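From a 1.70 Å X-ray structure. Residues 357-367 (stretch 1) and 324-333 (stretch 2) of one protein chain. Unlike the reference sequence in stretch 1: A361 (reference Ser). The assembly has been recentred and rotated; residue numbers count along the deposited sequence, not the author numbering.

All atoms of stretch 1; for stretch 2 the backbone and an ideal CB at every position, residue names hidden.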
# COMPACT_ATOMS: atom_id res chain seq x y z
N THR A 357 22.12 -7.55 -28.69
CA THR A 357 20.74 -7.09 -28.47
C THR A 357 19.75 -8.27 -28.43
O THR A 357 18.62 -8.10 -28.02
CB THR A 357 20.30 -6.08 -29.55
OG1 THR A 357 20.42 -6.72 -30.81
CG2 THR A 357 21.17 -4.84 -29.52
N GLY A 358 20.19 -9.44 -28.81
CA GLY A 358 19.37 -10.64 -28.71
C GLY A 358 18.99 -10.99 -27.29
O GLY A 358 17.93 -11.56 -27.08
N PHE A 359 19.82 -10.61 -26.32
CA PHE A 359 19.44 -10.92 -24.95
C PHE A 359 18.19 -10.11 -24.54
O PHE A 359 17.24 -10.68 -24.01
CB PHE A 359 20.58 -10.65 -23.99
CG PHE A 359 21.68 -11.69 -24.05
CD1 PHE A 359 21.57 -12.85 -23.30
CD2 PHE A 359 22.79 -11.50 -24.91
CE1 PHE A 359 22.54 -13.84 -23.39
CE2 PHE A 359 23.86 -12.45 -24.92
CZ PHE A 359 23.70 -13.63 -24.18
N ALA A 360 18.20 -8.80 -24.85
CA ALA A 360 17.10 -7.93 -24.52
C ALA A 360 15.88 -8.43 -25.31
O ALA A 360 14.76 -8.41 -24.78
CB ALA A 360 17.42 -6.47 -24.93
N ALA A 361 16.10 -8.84 -26.55
CA ALA A 361 14.95 -9.31 -27.40
C ALA A 361 14.28 -10.54 -26.80
O ALA A 361 13.06 -10.64 -26.76
CB ALA A 361 15.40 -9.62 -28.79
N ALA A 362 15.09 -11.49 -26.32
CA ALA A 362 14.60 -12.67 -25.59
C ALA A 362 13.92 -12.29 -24.31
O ALA A 362 12.91 -12.89 -23.95
CB ALA A 362 15.81 -13.63 -25.30
N ALA A 363 14.45 -11.28 -23.58
CA ALA A 363 13.77 -10.86 -22.36
C ALA A 363 12.38 -10.23 -22.69
O ALA A 363 11.44 -10.39 -21.90
CB ALA A 363 14.59 -9.87 -21.57
N ILE A 364 12.27 -9.51 -23.82
CA ILE A 364 10.98 -8.96 -24.23
C ILE A 364 9.97 -10.09 -24.54
O ILE A 364 8.76 -9.98 -24.24
CB ILE A 364 11.15 -7.98 -25.38
CG1 ILE A 364 11.87 -6.68 -24.89
CG2 ILE A 364 9.73 -7.64 -26.02
CD1 ILE A 364 11.04 -5.75 -24.05
N LYS A 365 10.43 -11.17 -25.15
CA LYS A 365 9.52 -12.35 -25.31
C LYS A 365 8.92 -12.83 -23.99
O LYS A 365 7.71 -13.12 -23.84
CB LYS A 365 10.20 -13.51 -26.12
CG LYS A 365 10.47 -13.08 -27.57
CD LYS A 365 9.16 -12.97 -28.34
CE LYS A 365 9.42 -12.60 -29.76
NZ LYS A 365 8.19 -12.97 -30.43
N LEU A 366 9.76 -12.90 -22.95
CA LEU A 366 9.29 -13.30 -21.65
C LEU A 366 8.33 -12.23 -21.08
O LEU A 366 7.33 -12.56 -20.42
CB LEU A 366 10.49 -13.49 -20.68
CG LEU A 366 11.40 -14.68 -21.07
CD1 LEU A 366 12.70 -14.64 -20.18
CD2 LEU A 366 10.79 -16.01 -20.78
N SER A 367 8.65 -10.96 -21.34
CA SER A 367 7.85 -9.86 -20.81
C SER A 367 6.42 -10.02 -21.43
O SER A 367 5.35 -9.81 -20.84
CB SER A 367 8.44 -8.56 -21.24
OG SER A 367 7.53 -7.64 -20.73
N UNK A 324 16.65 -21.45 -16.46
CA UNK A 324 15.57 -21.38 -17.43
C UNK A 324 15.60 -20.05 -18.13
O UNK A 324 15.37 -19.98 -19.36
CB UNK A 324 14.21 -21.60 -16.76
N UNK A 325 15.98 -19.00 -17.41
CA UNK A 325 16.18 -17.69 -18.04
C UNK A 325 17.27 -17.74 -19.13
O UNK A 325 17.12 -17.21 -20.22
CB UNK A 325 16.55 -16.65 -16.98
N UNK A 326 18.40 -18.37 -18.83
CA UNK A 326 19.48 -18.54 -19.83
C UNK A 326 19.03 -19.36 -21.00
O UNK A 326 19.33 -19.01 -22.13
CB UNK A 326 20.71 -19.20 -19.20
N UNK A 327 18.29 -20.43 -20.74
CA UNK A 327 17.80 -21.24 -21.87
C UNK A 327 16.93 -20.42 -22.79
O UNK A 327 16.95 -20.61 -24.02
CB UNK A 327 17.02 -22.46 -21.37
N UNK A 328 16.19 -19.47 -22.20
CA UNK A 328 15.33 -18.50 -22.95
C UNK A 328 16.08 -17.51 -23.79
O UNK A 328 15.46 -16.79 -24.61
CB UNK A 328 14.45 -17.71 -21.97
N UNK A 329 17.41 -17.42 -23.61
CA UNK A 329 18.24 -16.45 -24.31
C UNK A 329 18.26 -15.08 -23.62
O UNK A 329 18.81 -14.16 -24.17
CB UNK A 329 17.75 -16.30 -25.75
N UNK A 330 17.57 -14.94 -22.47
CA UNK A 330 17.29 -13.62 -21.86
C UNK A 330 18.31 -13.29 -20.79
O UNK A 330 18.14 -12.32 -20.03
CB UNK A 330 15.88 -13.59 -21.26
N UNK A 331 19.34 -14.13 -20.67
CA UNK A 331 20.35 -13.84 -19.61
C UNK A 331 21.44 -14.88 -19.65
O UNK A 331 21.48 -15.78 -20.55
CB UNK A 331 19.71 -13.81 -18.22
N UNK A 332 22.34 -14.72 -18.69
CA UNK A 332 23.44 -15.68 -18.53
C UNK A 332 23.36 -16.17 -17.08
O UNK A 332 23.13 -15.37 -16.17
CB UNK A 332 24.80 -15.06 -18.85
N UNK A 333 23.56 -17.48 -16.86
CA UNK A 333 23.58 -18.06 -15.55
C UNK A 333 25.07 -18.37 -15.15
O UNK A 333 25.79 -18.99 -15.96
CB UNK A 333 22.71 -19.32 -15.52

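Position 324 is helical, and nothing of stretch 1 lies within 5.5 Å of its ideal CB, so this contact sets no preference there. The residue is N324, whose ND2 is hydrogen-bonded elsewhere in the structure.

At 325 the CA-to-CB bond runs sideways, and the ideal CB stands 5.4 Å from L366 CD1. That gap leaves room for a longer apolar chain; Leu, Ile or Met could cross it. L325 does: with chi1 t and chi2 p, its CD1 reaches L366 CD1 at 3.7 Å.

Positions 326 and 327 continue the helix, one CB pointing away and the other out of reach; stretch 1 makes no demand on either. They are A326 and A327.

At 328 the CB points toward stretch 1, its ideal position 4.0 Å from L366 CD1. This is already contact distance, so a small apolar group suffices, though other side chains are not excluded. A328 places its CB 4.0 Å from L366 CD1, while its backbone is linked to the helix of stretch 1 through water 1, which donates to A328 O (2.7 Å) and to A362 O (3.1 Å).

Position 329 gives the clearest signal. Its phi/psi of 85/2 favours glycine by itself, and an ideal CB would lie 3.3 Å from A362 CB, which is tight. G329 meets both conditions and closes a Schellman motif, G329 N bonding A326 O (2.9 Å) and the N of 330 bonding L325 O (3.2 Å). Its bare backbone packs closely: G329 O accepts a CA-H...O contact from F359 CA (3.4 Å, 165° at H) and lies 3.2 Å from A362 CB.

At 330 the CA is 4.5 Å from A363 CA, the nearest such pair. The ideal CB is 3.5 Å from L366 CD1 and 3.6 Å from A363 N, so a small residue fits best. A330 packs its CB against L366 CD1 (3.4 Å) and A363 CB (3.9 Å).

Position 331 begins the strand, fully extended at -179/-177, a conformation readily open to glycine. Its CB would point away, 5.5 Å from F359 CD1, so stretch 1 alone does not exclude a side chain. G331 contributes its carbonyl: G331 O approaches the edge of the F359 ring, 3.6 Å from CE1.

At 332 the strand angles (-125/138) suit beta-branched residues, and the ideal CB is 5.2 Å from F359 CE1; Val, Ile or Leu would be reasonable. I332 (chi1 m, chi2 t) brings CG1 to 3.9 Å from F359 CE1.

Position 333 is beyond reach and unconstrained here; it is C333.

Stretch 2 (324-333) NLAAAGAGIC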
# COMPACT_ATOMS: atom_id res chain seq x y z
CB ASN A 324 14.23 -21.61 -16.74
CG ASN A 324 14.11 -23.07 -16.17
OD1 ASN A 324 14.98 -23.96 -16.39
ND2 ASN A 324 13.08 -23.24 -15.34
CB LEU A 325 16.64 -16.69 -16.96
CG LEU A 325 16.74 -15.27 -17.59
CD1 LEU A 325 15.41 -14.66 -17.73
CD2 LEU A 325 17.56 -14.31 -16.82
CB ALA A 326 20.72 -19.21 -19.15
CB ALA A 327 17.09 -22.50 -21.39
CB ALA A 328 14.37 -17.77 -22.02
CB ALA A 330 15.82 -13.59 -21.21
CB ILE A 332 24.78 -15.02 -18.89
CG1 ILE A 332 24.91 -14.86 -20.43
CG2 ILE A 332 25.97 -15.93 -18.41
CD1 ILE A 332 26.12 -14.07 -20.82
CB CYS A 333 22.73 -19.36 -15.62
SG CYS A 333 22.93 -20.37 -14.09
O HOH W 1 12.95 -15.81 -24.94
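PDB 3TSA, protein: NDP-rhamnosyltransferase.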